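Local coordinates for TIGR00266 family protein (Pseudomonas aeruginosa, PDB 1YOX) that is of unknown function but belongs to the AIM24 family, named for mitochondrial biogenesis, and folds mainly into antiparallel beta sheets, at residues 96-102 with 157-163; 111-115 with 182-187; 127-133 with 146-152; 191-196 with 208-212. All blocks are in the same frame, centred on the assembly; numbering follows the deposited sequence.

Contact 1. Residues 96-102 with 157-163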
loop_
_atom_site.group_PDB
_atom_site.type_symbol
_atom_site.label_atom_id
_atom_site.label_comp_id
_atom_site.label_asym_id
_atom_site.label_seq_id
_atom_site.Cartn_x
_atom_site.Cartn_y
_atom_site.Cartn_z
ATOM N N TYR C 96 7.293 -0.065 1.755
ATOM C CA TYR C 96 5.921 0.397 2.028
ATOM C C TYR C 96 5.426 1.115 0.761
ATOM O O TYR C 96 6.254 1.573 -0.037
ATOM C CB TYR C 96 5.855 1.291 3.286
ATOM C CG TYR C 96 6.877 2.395 3.331
ATOM C CD1 TYR C 96 6.569 3.679 2.898
ATOM C CD2 TYR C 96 8.162 2.154 3.811
ATOM C CE1 TYR C 96 7.524 4.701 2.924
ATOM C CE2 TYR C 96 9.113 3.148 3.834
ATOM C CZ TYR C 96 8.794 4.407 3.380
ATOM O OH TYR C 96 9.766 5.370 3.425
ATOM N N PRO C 97 4.094 1.177 0.556
ATOM C CA PRO C 97 3.499 1.610 -0.701
ATOM C C PRO C 97 3.705 3.099 -0.977
ATOM O O PRO C 97 3.570 3.925 -0.063
ATOM C CB PRO C 97 2.002 1.365 -0.492
ATOM C CG PRO C 97 1.874 0.586 0.712
ATOM C CD PRO C 97 3.062 0.819 1.538
ATOM N N GLY C 98 3.998 3.429 -2.230
ATOM C CA GLY C 98 4.128 4.808 -2.617
ATOM C C GLY C 98 5.010 4.964 -3.828
ATOM O O GLY C 98 5.409 3.981 -4.442
ATOM N N SER C 99 5.326 6.206 -4.162
ATOM C CA SER C 99 6.002 6.435 -5.417
ATOM C C SER C 99 7.459 6.863 -5.298
ATOM O O SER C 99 7.932 7.251 -4.248
ATOM C CB SER C 99 5.185 7.392 -6.287
ATOM O OG SER C 99 4.678 8.430 -5.501
ATOM N N VAL C 100 8.157 6.770 -6.405
ATOM C CA VAL C 100 9.578 7.011 -6.447
ATOM C C VAL C 100 9.757 8.346 -7.168
ATOM O O VAL C 100 8.992 8.664 -8.059
ATOM C CB VAL C 100 10.291 5.842 -7.184
ATOM C CG1 VAL C 100 11.766 6.086 -7.332
ATOM C CG2 VAL C 100 10.027 4.498 -6.447
ATOM N N VAL C 101 10.718 9.154 -6.749
ATOM C CA VAL C 101 11.085 10.333 -7.536
ATOM C C VAL C 101 12.584 10.369 -7.685
ATOM O O VAL C 101 13.335 10.122 -6.721
ATOM C CB VAL C 101 10.592 11.715 -6.937
ATOM C CG1 VAL C 101 9.140 12.046 -7.357
ATOM C CG2 VAL C 101 10.786 11.793 -5.459
ATOM N N ALA C 102 13.017 10.658 -8.910
ATOM C CA ALA C 102 14.431 10.878 -9.196
ATOM C C ALA C 102 14.679 12.331 -8.897
ATOM O O ALA C 102 13.877 13.184 -9.241
ATOM C CB ALA C 102 14.743 10.564 -10.657
ATOM N N VAL C 157 19.813 10.715 -7.473
ATOM C CA VAL C 157 19.368 10.258 -6.169
ATOM C C VAL C 157 17.907 9.855 -6.405
ATOM O O VAL C 157 17.240 10.447 -7.244
ATOM C CB VAL C 157 19.567 11.429 -5.166
ATOM C CG1 VAL C 157 18.327 11.798 -4.430
ATOM C CG2 VAL C 157 20.821 11.213 -4.289
ATOM N N PHE C 158 17.433 8.822 -5.727
ATOM C CA PHE C 158 16.043 8.398 -5.842
ATOM C C PHE C 158 15.510 8.278 -4.420
ATOM O O PHE C 158 16.128 7.637 -3.547
ATOM C CB PHE C 158 15.925 7.062 -6.582
ATOM C CG PHE C 158 16.568 7.069 -7.939
ATOM C CD1 PHE C 158 17.953 6.906 -8.069
ATOM C CD2 PHE C 158 15.799 7.290 -9.091
ATOM C CE1 PHE C 158 18.566 6.950 -9.323
ATOM C CE2 PHE C 158 16.406 7.317 -10.370
ATOM C CZ PHE C 158 17.789 7.140 -10.477
ATOM N N VAL C 159 14.383 8.938 -4.185
ATOM C CA VAL C 159 13.800 8.962 -2.874
ATOM C C VAL C 159 12.375 8.438 -3.024
ATOM O O VAL C 159 11.800 8.523 -4.104
ATOM C CB VAL C 159 13.865 10.402 -2.176
ATOM C CG1 VAL C 159 15.323 10.861 -1.940
ATOM C CG2 VAL C 159 13.110 11.439 -2.950
ATOM N N HIS C 160 11.808 7.912 -1.937
ATOM C CA HIS C 160 10.484 7.328 -1.996
ATOM C C HIS C 160 9.488 8.063 -1.072
ATOM O O HIS C 160 9.814 8.347 0.076
ATOM C CB HIS C 160 10.618 5.847 -1.614
ATOM C CG HIS C 160 9.314 5.154 -1.379
ATOM N ND1 HIS C 160 8.704 4.378 -2.341
ATOM C CD2 HIS C 160 8.518 5.091 -0.284
ATOM C CE1 HIS C 160 7.592 3.860 -1.849
ATOM N NE2 HIS C 160 7.453 4.280 -0.605
ATOM N N ALA C 161 8.284 8.337 -1.569
ATOM C CA ALA C 161 7.199 8.930 -0.766
ATOM C C ALA C 161 6.044 7.963 -0.529
ATOM O O ALA C 161 5.407 7.521 -1.480
ATOM C CB ALA C 161 6.682 10.224 -1.418
ATOM N N GLY C 162 5.781 7.630 0.742
ATOM C CA GLY C 162 4.652 6.740 1.101
ATOM C C GLY C 162 3.306 7.381 0.787
ATOM O O GLY C 162 3.073 8.564 1.111
ATOM N N GLY C 163 2.398 6.618 0.179
ATOM C CA GLY C 163 1.117 7.173 -0.244
ATOM C C GLY C 163 1.379 8.082 -1.434
ATOM O O GLY C 163 2.015 7.661 -2.390
#
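Tyr96 and His160 make the aromatic contact at one end of this antiparallel strand pair. The imidazole turns an edge toward the face of the phenol ring in an offset edge-to-face arrangement, planes at 87°, with His160 CD2 3.4 Å from Tyr96 CE1. His160 reaches this place because its CG stands opposite the backbone N (chi1 169°), which sets the ring beside its own carbonyl carbon; NE2 then comes 3.0 Å from the carbonyl O of Tyr96. The phenol hydroxyl is held by the carbonyl of Asp117, which fixes the tyrosine end of the pair.

Backbone hydrogen bonds form the regular part. Ser99 pairs with Ala161, and Val101 with Val159; Val101 N reaches Val159 O at 2.9 Å, nearly straight at 170°. Where the strands run out, Gly163 N adds a further bond, to Pro97 O. Glycine suits position 98, since a CB on this backbone would collide with Ala161 O, and the positive phi of Gly163 also favours glycine.

Apolar packing divides between the two faces. On one, Val101 CG2 presses on Val159 CG2 at 3.4 Å, tighter than usual, while Val159 also rests on Cys114 of another strand. On the other, Ala102 CB lies 3.7 Å from Phe158 CE2, its small methyl fitting beside the large ring, which meets Tyr10 edge-to-face.

Pro97 lies at a subunit boundary, touching Pro97 of the third subunit and Met17 of the second. Paired backbone bonds thus hold the two strands in register, while the Tyr96-His160 pair packs their glycine-rich end.

Contact 2. Residues 111-115 with 182-187; sequences RLFCQ and LVAFTD
Leu182 O lies 3.3 Å from CB of Gln115 where two neighbouring antiparallel strands of a six-stranded sheet begin to pair. Val183 follows, its O accepting a bond from Gln115 N at 2.8 Å. The other neighbour of 182-185, strand 219-223, meets it through a classic beta bulge, Val183 and Ala184 both facing Trp221. At Ala184 the side chain is short enough to let CB sit 4.0 Å from Leu112 CD1, so that the leucine branch lies against the backbone of the partner strand.

Phe185 exchanges two backbone hydrogen bonds with Phe113. Its CG is wedged between the backbone N and the carbonyl carbon (chi1 60°), a setting that turns the ring's face to Phe113: Phe113 CB stands over the centre of the Phe185 face, 3.7 Å from the centroid, in a CH-pi contact. The two rings are nearly parallel, yet slid so far apart that they barely overlap. Thr186 turns away, and its OG1 accepts a hydrogen bond from Thr219 N.

Asp187 ends the walk with a charged pair suited to the partly exposed end of the strand pair. Its carboxylate is perpendicular to the guanidinium of Arg111, and the bonds are weak: Asp187 OD2 lies 3.0 Å from both NE and NH2 of Arg111, while OD1 is 3.6 Å from Phe113 CE1 at the ring edge.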
loop_
_atom_site.group_PDB
_atom_site.type_symbol
_atom_site.label_atom_id
_atom_site.label_comp_id
_atom_site.label_asym_id
_atom_site.label_seq_id
_atom_site.Cartn_x
_atom_site.Cartn_y
_atom_site.Cartn_z
ATOM N N ARG C 111 22.961 19.154 -3.017
ATOM C CA ARG C 111 22.665 18.663 -1.664
ATOM C C ARG C 111 21.170 18.424 -1.422
ATOM O O ARG C 111 20.331 19.293 -1.678
ATOM C CB ARG C 111 23.209 19.607 -0.601
ATOM C CG ARG C 111 23.180 19.020 0.822
ATOM C CD ARG C 111 24.258 19.646 1.690
ATOM N NE ARG C 111 24.109 21.101 1.744
ATOM C CZ ARG C 111 25.119 21.967 1.699
ATOM N NH1 ARG C 111 26.375 21.535 1.585
ATOM N NH2 ARG C 111 24.863 23.266 1.764
ATOM N N LEU C 112 20.828 17.243 -0.921
ATOM C CA LEU C 112 19.446 17.038 -0.521
ATOM C C LEU C 112 19.405 16.438 0.862
ATOM O O LEU C 112 20.284 15.677 1.239
ATOM C CB LEU C 112 18.658 16.216 -1.558
ATOM C CG LEU C 112 17.143 15.988 -1.385
ATOM C CD1 LEU C 112 16.299 17.232 -1.597
ATOM C CD2 LEU C 112 16.660 14.843 -2.302
ATOM N N PHE C 113 18.401 16.855 1.625
ATOM C CA PHE C 113 18.101 16.289 2.923
ATOM C C PHE C 113 16.957 15.299 2.805
ATOM O O PHE C 113 15.939 15.560 2.138
ATOM C CB PHE C 113 17.761 17.399 3.910
ATOM C CG PHE C 113 18.919 18.317 4.184
ATOM C CD1 PHE C 113 19.110 19.467 3.416
ATOM C CD2 PHE C 113 19.856 18.002 5.171
ATOM C CE1 PHE C 113 20.224 20.317 3.653
ATOM C CE2 PHE C 113 20.958 18.849 5.419
ATOM C CZ PHE C 113 21.133 20.004 4.663
ATOM N N CYS C 114 17.115 14.166 3.472
ATOM C CA CYS C 114 16.246 13.048 3.201
ATOM C C CYS C 114 15.950 12.274 4.453
ATOM O O CYS C 114 16.878 11.875 5.127
ATOM C CB CYS C 114 16.967 12.118 2.223
ATOM S SG CYS C 114 15.860 11.039 1.466
ATOM N N GLN C 115 14.672 12.040 4.764
ATOM C CA GLN C 115 14.341 11.093 5.838
ATOM C C GLN C 115 14.911 9.722 5.484
ATOM O O GLN C 115 14.805 9.277 4.359
ATOM C CB GLN C 115 12.837 11.009 6.121
ATOM C CG GLN C 115 12.568 10.343 7.496
ATOM C CD GLN C 115 11.134 9.932 7.749
ATOM O OE1 GLN C 115 10.190 10.547 7.217
ATOM N NE2 GLN C 115 10.948 8.906 8.613
ATOM N N LEU C 182 7.601 14.225 6.473
ATOM C CA LEU C 182 8.689 14.850 5.726
ATOM C C LEU C 182 9.565 13.852 4.959
ATOM O O LEU C 182 10.317 13.100 5.554
ATOM C CB LEU C 182 9.558 15.698 6.661
ATOM C CG LEU C 182 10.573 16.704 6.072
ATOM C CD1 LEU C 182 9.934 17.637 5.103
ATOM C CD2 LEU C 182 11.270 17.500 7.197
ATOM N N VAL C 183 9.476 13.874 3.644
ATOM C CA VAL C 183 10.349 13.078 2.797
ATOM C C VAL C 183 11.745 13.677 2.643
ATOM O O VAL C 183 12.740 13.086 3.094
ATOM C CB VAL C 183 9.728 12.862 1.388
ATOM C CG1 VAL C 183 10.636 11.969 0.517
ATOM C CG2 VAL C 183 8.365 12.247 1.519
ATOM N N ALA C 184 11.797 14.837 1.978
ATOM C CA ALA C 184 13.038 15.494 1.551
ATOM C C ALA C 184 12.860 17.020 1.522
ATOM O O ALA C 184 11.727 17.521 1.409
ATOM C CB ALA C 184 13.450 14.986 0.152
ATOM N N PHE C 185 13.982 17.741 1.622
ATOM C CA PHE C 185 14.020 19.201 1.413
ATOM C C PHE C 185 15.413 19.714 1.021
ATOM O O PHE C 185 16.449 19.129 1.375
ATOM C CB PHE C 185 13.491 19.978 2.634
ATOM C CG PHE C 185 14.263 19.726 3.909
ATOM C CD1 PHE C 185 15.315 20.555 4.280
ATOM C CD2 PHE C 185 13.924 18.674 4.743
ATOM C CE1 PHE C 185 16.028 20.337 5.455
ATOM C CE2 PHE C 185 14.633 18.442 5.912
ATOM C CZ PHE C 185 15.693 19.283 6.269
ATOM N N THR C 186 15.402 20.823 0.289
ATOM C CA THR C 186 16.598 21.480 -0.229
ATOM C C THR C 186 17.174 22.367 0.861
ATOM O O THR C 186 16.600 22.476 1.947
ATOM C CB THR C 186 16.212 22.391 -1.421
ATOM O OG1 THR C 186 15.201 23.320 -0.998
ATOM C CG2 THR C 186 15.642 21.567 -2.570
ATOM N N ASP C 187 18.301 23.017 0.570
ATOM C CA ASP C 187 18.870 24.054 1.449
ATOM C C ASP C 187 17.939 25.263 1.495
ATOM O O ASP C 187 17.063 25.402 0.641
ATOM C CB ASP C 187 20.242 24.497 0.931
ATOM C CG ASP C 187 21.376 23.605 1.419
ATOM O OD1 ASP C 187 21.575 23.484 2.655
ATOM O OD2 ASP C 187 22.087 23.039 0.557
#

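Contact 3. Residues 127-133 with 146-152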
loop_
_atom_site.group_PDB
_atom_site.type_symbol
_atom_site.label_atom_id
_atom_site.label_comp_id
_atom_site.label_asym_id
_atom_site.label_seq_id
_atom_site.Cartn_x
_atom_site.Cartn_y
_atom_site.Cartn_z
ATOM N N ARG C 127 27.549 11.357 -1.839
ATOM C CA ARG C 127 28.018 11.412 -0.481
ATOM C C ARG C 127 26.775 11.379 0.415
ATOM O O ARG C 127 25.918 12.272 0.340
ATOM C CB ARG C 127 28.885 12.663 -0.291
ATOM C CG ARG C 127 30.176 12.580 -1.134
ATOM C CD ARG C 127 30.968 13.899 -1.213
ATOM N NE ARG C 127 30.378 14.882 -2.126
ATOM C CZ ARG C 127 30.007 16.114 -1.765
ATOM N NH1 ARG C 127 30.180 16.528 -0.504
ATOM N NH2 ARG C 127 29.477 16.943 -2.670
ATOM N N VAL C 128 26.675 10.313 1.207
ATOM C CA VAL C 128 25.547 10.075 2.118
ATOM C C VAL C 128 25.970 10.239 3.572
ATOM O O VAL C 128 26.745 9.435 4.099
ATOM C CB VAL C 128 24.939 8.639 1.937
ATOM C CG1 VAL C 128 23.863 8.346 3.012
ATOM C CG2 VAL C 128 24.372 8.469 0.536
ATOM N N GLY C 129 25.460 11.270 4.221
ATOM C CA GLY C 129 25.721 11.443 5.643
ATOM C C GLY C 129 24.456 11.675 6.446
ATOM O O GLY C 129 23.358 11.756 5.878
ATOM N N ILE C 130 24.629 11.794 7.765
ATOM C CA ILE C 130 23.549 12.124 8.688
ATOM C C ILE C 130 23.541 13.624 8.980
ATOM O O ILE C 130 24.542 14.194 9.422
ATOM C CB ILE C 130 23.705 11.377 10.021
ATOM C CG1 ILE C 130 23.599 9.881 9.816
ATOM C CG2 ILE C 130 22.650 11.826 11.037
ATOM C CD1 ILE C 130 24.151 9.105 10.986
ATOM N N ALA C 131 22.397 14.252 8.757
ATOM C CA ALA C 131 22.209 15.653 9.054
ATOM C C ALA C 131 21.505 15.880 10.409
ATOM O O ALA C 131 21.432 17.019 10.905
ATOM C CB ALA C 131 21.421 16.275 7.946
ATOM N N PHE C 132 20.988 14.801 10.999
ATOM C CA PHE C 132 20.081 14.891 12.155
ATOM C C PHE C 132 19.670 13.496 12.622
ATOM O O PHE C 132 19.226 12.691 11.817
ATOM C CB PHE C 132 18.824 15.703 11.768
ATOM C CG PHE C 132 17.925 16.051 12.934
ATOM C CD1 PHE C 132 18.321 17.002 13.885
ATOM C CD2 PHE C 132 16.692 15.438 13.077
ATOM C CE1 PHE C 132 17.509 17.330 14.965
ATOM C CE2 PHE C 132 15.858 15.766 14.162
ATOM C CZ PHE C 132 16.272 16.717 15.103
ATOM N N THR C 133 19.843 13.208 13.907
ATOM C CA THR C 133 19.302 11.992 14.531
ATOM C C THR C 133 18.702 12.331 15.895
ATOM O O THR C 133 19.334 13.000 16.714
ATOM C CB THR C 133 20.356 10.867 14.717
ATOM O OG1 THR C 133 21.672 11.428 14.757
ATOM C CG2 THR C 133 20.297 9.879 13.595
ATOM N N PHE C 146 14.122 9.434 14.675
ATOM C CA PHE C 146 13.910 10.199 13.452
ATOM C C PHE C 146 15.281 10.611 12.912
ATOM O O PHE C 146 16.052 11.292 13.593
ATOM C CB PHE C 146 13.005 11.416 13.704
ATOM C CG PHE C 146 12.732 12.229 12.467
ATOM C CD1 PHE C 146 11.837 11.775 11.504
ATOM C CD2 PHE C 146 13.405 13.440 12.242
ATOM C CE1 PHE C 146 11.599 12.519 10.336
ATOM C CE2 PHE C 146 13.179 14.188 11.073
ATOM C CZ PHE C 146 12.269 13.727 10.120
ATOM N N ILE C 147 15.574 10.173 11.684
ATOM C CA ILE C 147 16.890 10.361 11.066
ATOM C C ILE C 147 16.782 11.095 9.711
ATOM O O ILE C 147 16.058 10.658 8.801
ATOM C CB ILE C 147 17.620 9.002 10.938
ATOM C CG1 ILE C 147 17.685 8.315 12.319
ATOM C CG2 ILE C 147 19.006 9.170 10.281
ATOM C CD1 ILE C 147 17.980 6.793 12.297
ATOM N N LEU C 148 17.448 12.247 9.631
ATOM C CA LEU C 148 17.635 12.974 8.372
ATOM C C LEU C 148 19.028 12.758 7.846
ATOM O O LEU C 148 19.993 13.022 8.542
ATOM C CB LEU C 148 17.438 14.469 8.537
ATOM C CG LEU C 148 16.061 15.027 8.294
ATOM C CD1 LEU C 148 16.144 16.540 8.449
ATOM C CD2 LEU C 148 15.560 14.650 6.914
ATOM N N GLN C 149 19.110 12.258 6.617
ATOM C CA GLN C 149 20.367 12.092 5.922
ATOM C C GLN C 149 20.692 13.303 5.037
ATOM O O GLN C 149 19.788 14.050 4.653
ATOM C CB GLN C 149 20.316 10.821 5.086
ATOM C CG GLN C 149 20.233 9.590 5.945
ATOM C CD GLN C 149 20.223 8.353 5.133
ATOM O OE1 GLN C 149 19.375 8.179 4.233
ATOM N NE2 GLN C 149 21.167 7.468 5.415
ATOM N N LYS C 150 21.980 13.510 4.760
ATOM C CA LYS C 150 22.383 14.466 3.710
ATOM C C LYS C 150 23.007 13.732 2.538
ATOM O O LYS C 150 23.906 12.911 2.699
ATOM C CB LYS C 150 23.292 15.614 4.213
ATOM C CG LYS C 150 24.555 15.209 4.952
ATOM C CD LYS C 150 25.497 16.435 5.172
ATOM C CE LYS C 150 26.727 16.050 6.032
ATOM N NZ LYS C 150 27.396 17.215 6.710
ATOM N N LEU C 151 22.477 14.036 1.368
ATOM C CA LEU C 151 22.931 13.459 0.118
ATOM C C LEU C 151 23.573 14.617 -0.648
ATOM O O LEU C 151 22.906 15.619 -0.955
ATOM C CB LEU C 151 21.755 12.868 -0.672
ATOM C CG LEU C 151 20.656 12.110 0.100
ATOM C CD1 LEU C 151 19.471 11.772 -0.785
ATOM C CD2 LEU C 151 21.205 10.853 0.764
ATOM N N GLU C 152 24.867 14.499 -0.923
ATOM C CA GLU C 152 25.547 15.529 -1.718
ATOM C C GLU C 152 26.367 14.979 -2.905
ATOM O O GLU C 152 26.869 13.862 -2.878
ATOM C CB GLU C 152 26.345 16.513 -0.814
ATOM C CG GLU C 152 27.078 15.886 0.377
ATOM C CD GLU C 152 27.303 16.847 1.548
ATOM O OE1 GLU C 152 26.658 17.921 1.623
ATOM O OE2 GLU C 152 28.146 16.522 2.416
#
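Arg127 lays its guanidinium over the aliphatic part of Glu152, with CG of Glu152 3.3 Å from NH1 and above one face of the flat group, toward its rim. A bend at chi3 (-76°) folds the arginine back across its cross-strand neighbour, and the planes of guanidinium and carboxylate end up only 21° apart. The salt bridge is loose, NH1 to OE2 being 3.6 Å, as befits two long side chains on an accessible surface.

Between these strands of a beta hairpin the backbone bonds run regularly from Arg127 and Glu152 to Gly129 and Lys150. Glycine at 129 carries no side chain to crowd the aliphatic chain of Lys150 beside it. The register then slips: Ala131 and Phe132 both face Leu148 in a classic beta bulge, where Ala131 N bonds to Leu148 O at 2.7 Å and Leu148 N to Phe132 O at 2.9 Å.

Past the bulge, CB of Phe132 packs on CB of Leu148 at 3.7 Å, and its ring meets that of Phe146 edge against edge, CE2 to CD2 3.9 Å. On the other face Thr133 CG2 is pressed onto Ile147 CG1 at 3.3 Å, its methyl serving as an apolar partner.

The chemistry thus grades from a weak charged pair at one end to hydrocarbon and aromatic contacts at the other, with backbone bonding continued across the bulge.

Contact 4. Residues 191-196 with 208-212; sequences YDVQLA and GLLLT
Val193 and Thr212 face each other across the strands, and CG2 of Val193 lies 3.4 Å from Thr212 OG1. The valine branch therefore packs beside a hydroxyl that is already engaged, since Thr212 OG1 is hydrogen-bonded to the hydroxyl of Thr179. Beta-branched residues of this kind suit an extended strand.

Next along the pair, Gln194 and Leu211 exchange two backbone hydrogen bonds, both 2.8 Å between N and O; that from Gln194 N lies in the carbonyl plane of Leu211. A third bond, from Ala196 N to Leu209 O at 2.7 Å, carries the pairing past the end of the strand. Ala196 CB is small enough to meet two leucines, CD2 of Leu209 and CG of Leu211, each at 3.8 Å. On the face of Val193, Leu195 CD2 comes 3.4 Å from the carbonyl O of Leu209 and 4.2 Å from Leu210 CD1.

One shell farther out, the amide of Gln194 doubles back along its own strand. Bends at chi1 (-71°) and chi2 (-50°) carry NE2 to Asp192 OD1 at 3.1 Å, a bond between polar side chains on the surface. Leu136 leans on Val193 and Leu210, and Thr179 also pairs with strand 210-216 through its backbone. A second subunit completes the apolar patch: its Phe46 packs on Ala196 and Leu209, and its Met37 on Leu211.

Ala196, Leu209 and Leu211 thus form a hydrocarbon surface used between subunits, while cross-strand cohesion rests on backbone hydrogen bonds.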
loop_
_atom_site.group_PDB
_atom_site.type_symbol
_atom_site.label_atom_id
_atom_site.label_comp_id
_atom_site.label_asym_id
_atom_site.label_seq_id
_atom_site.Cartn_x
_atom_site.Cartn_y
_atom_site.Cartn_z
ATOM N N TYR C 191 14.290 23.719 9.950
ATOM C CA TYR C 191 13.397 22.713 10.506
ATOM C C TYR C 191 13.679 22.541 11.990
ATOM O O TYR C 191 14.826 22.627 12.438
ATOM C CB TYR C 191 13.572 21.355 9.783
ATOM C CG TYR C 191 14.972 20.773 9.923
ATOM C CD1 TYR C 191 15.251 19.789 10.878
ATOM C CD2 TYR C 191 16.031 21.249 9.134
ATOM C CE1 TYR C 191 16.547 19.281 11.033
ATOM C CE2 TYR C 191 17.324 20.748 9.277
ATOM C CZ TYR C 191 17.578 19.768 10.228
ATOM O OH TYR C 191 18.868 19.268 10.365
ATOM N N ASP C 192 12.631 22.295 12.759
ATOM C CA ASP C 192 12.821 21.716 14.078
ATOM C C ASP C 192 11.555 21.027 14.543
ATOM O O ASP C 192 10.446 21.383 14.135
ATOM C CB ASP C 192 13.346 22.733 15.103
ATOM C CG ASP C 192 12.276 23.667 15.604
ATOM O OD1 ASP C 192 11.939 23.570 16.814
ATOM O OD2 ASP C 192 11.770 24.474 14.783
ATOM N N VAL C 193 11.767 20.026 15.390
ATOM C CA VAL C 193 10.753 19.087 15.810
ATOM C C VAL C 193 10.334 19.428 17.228
ATOM O O VAL C 193 11.171 19.589 18.112
ATOM C CB VAL C 193 11.310 17.640 15.781
ATOM C CG1 VAL C 193 10.255 16.634 16.242
ATOM C CG2 VAL C 193 11.833 17.283 14.388
ATOM N N GLN C 194 9.032 19.547 17.439
ATOM C CA GLN C 194 8.484 19.762 18.762
ATOM C C GLN C 194 7.416 18.727 19.068
ATOM O O GLN C 194 6.714 18.260 18.177
ATOM C CB GLN C 194 7.879 21.168 18.864
ATOM C CG GLN C 194 8.910 22.300 18.868
ATOM C CD GLN C 194 10.028 22.080 19.881
ATOM O OE1 GLN C 194 9.778 21.980 21.084
ATOM N NE2 GLN C 194 11.268 22.013 19.397
ATOM N N LEU C 195 7.289 18.371 20.336
ATOM C CA LEU C 195 6.084 17.689 20.791
ATOM C C LEU C 195 5.051 18.786 20.947
ATOM O O LEU C 195 5.249 19.700 21.743
ATOM C CB LEU C 195 6.317 17.019 22.141
ATOM C CG LEU C 195 5.630 15.721 22.562
ATOM C CD1 LEU C 195 5.332 15.858 24.037
ATOM C CD2 LEU C 195 4.373 15.343 21.793
ATOM N N ALA C 196 3.972 18.700 20.171
ATOM C CA ALA C 196 2.882 19.689 20.187
ATOM C C ALA C 196 2.043 19.612 21.461
ATOM O O ALA C 196 2.590 19.582 22.565
ATOM C CB ALA C 196 2.001 19.525 18.959
ATOM N N GLY C 208 0.360 11.050 20.775
ATOM C CA GLY C 208 1.033 12.356 20.907
ATOM C C GLY C 208 1.406 12.975 19.568
ATOM O O GLY C 208 1.683 12.253 18.598
ATOM N N LEU C 209 1.429 14.305 19.504
ATOM C CA LEU C 209 1.661 14.974 18.227
ATOM C C LEU C 209 3.084 15.520 18.062
ATOM O O LEU C 209 3.469 16.493 18.709
ATOM C CB LEU C 209 0.627 16.079 18.014
ATOM C CG LEU C 209 0.618 16.767 16.658
ATOM C CD1 LEU C 209 0.414 15.742 15.554
ATOM C CD2 LEU C 209 -0.490 17.802 16.618
ATOM N N LEU C 210 3.850 14.875 17.189
ATOM C CA LEU C 210 5.185 15.338 16.831
ATOM C C LEU C 210 5.133 16.233 15.605
ATOM O O LEU C 210 4.795 15.781 14.513
ATOM C CB LEU C 210 6.123 14.155 16.592
ATOM C CG LEU C 210 6.691 13.425 17.827
ATOM C CD1 LEU C 210 7.227 14.369 18.913
ATOM C CD2 LEU C 210 5.694 12.429 18.412
ATOM N N LEU C 211 5.465 17.504 15.792
ATOM C CA LEU C 211 5.394 18.481 14.711
ATOM C C LEU C 211 6.752 18.927 14.230
ATOM O O LEU C 211 7.668 19.058 15.019
ATOM C CB LEU C 211 4.610 19.706 15.134
ATOM C CG LEU C 211 3.098 19.550 15.313
ATOM C CD1 LEU C 211 2.411 20.938 15.252
ATOM C CD2 LEU C 211 2.504 18.581 14.281
ATOM N N THR C 212 6.869 19.142 12.924
ATOM C CA THR C 212 8.086 19.694 12.332
ATOM C C THR C 212 7.726 21.019 11.648
ATOM O O THR C 212 6.841 21.061 10.782
ATOM C CB THR C 212 8.784 18.695 11.357
ATOM O OG1 THR C 212 9.306 17.590 12.109
ATOM C CG2 THR C 212 9.939 19.363 10.583
#

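In the fold
Contacts 2 and 3 share one six-stranded antiparallel sheet, their centres about 9 Å apart, because strands 111-115 and 146-152 are neighbours in it. Contact 1 lies in another six-stranded sheet, about 13 Å from contact 2 between centres, and packs on it through valine, cysteine and leucine side chains. Contact 4, in a three-stranded sheet, is about 23 Å from contact 1 between centres but meets contacts 2 and 3 chiefly through Tyr191. Along the chain contact 3 is nested within both contacts 1 and 2, whose segments alternate; contact 4 follows. Thus the chain passes back and forth between the two larger sheets, which pack together, and contacts 1 and 4 both reach the second subunit.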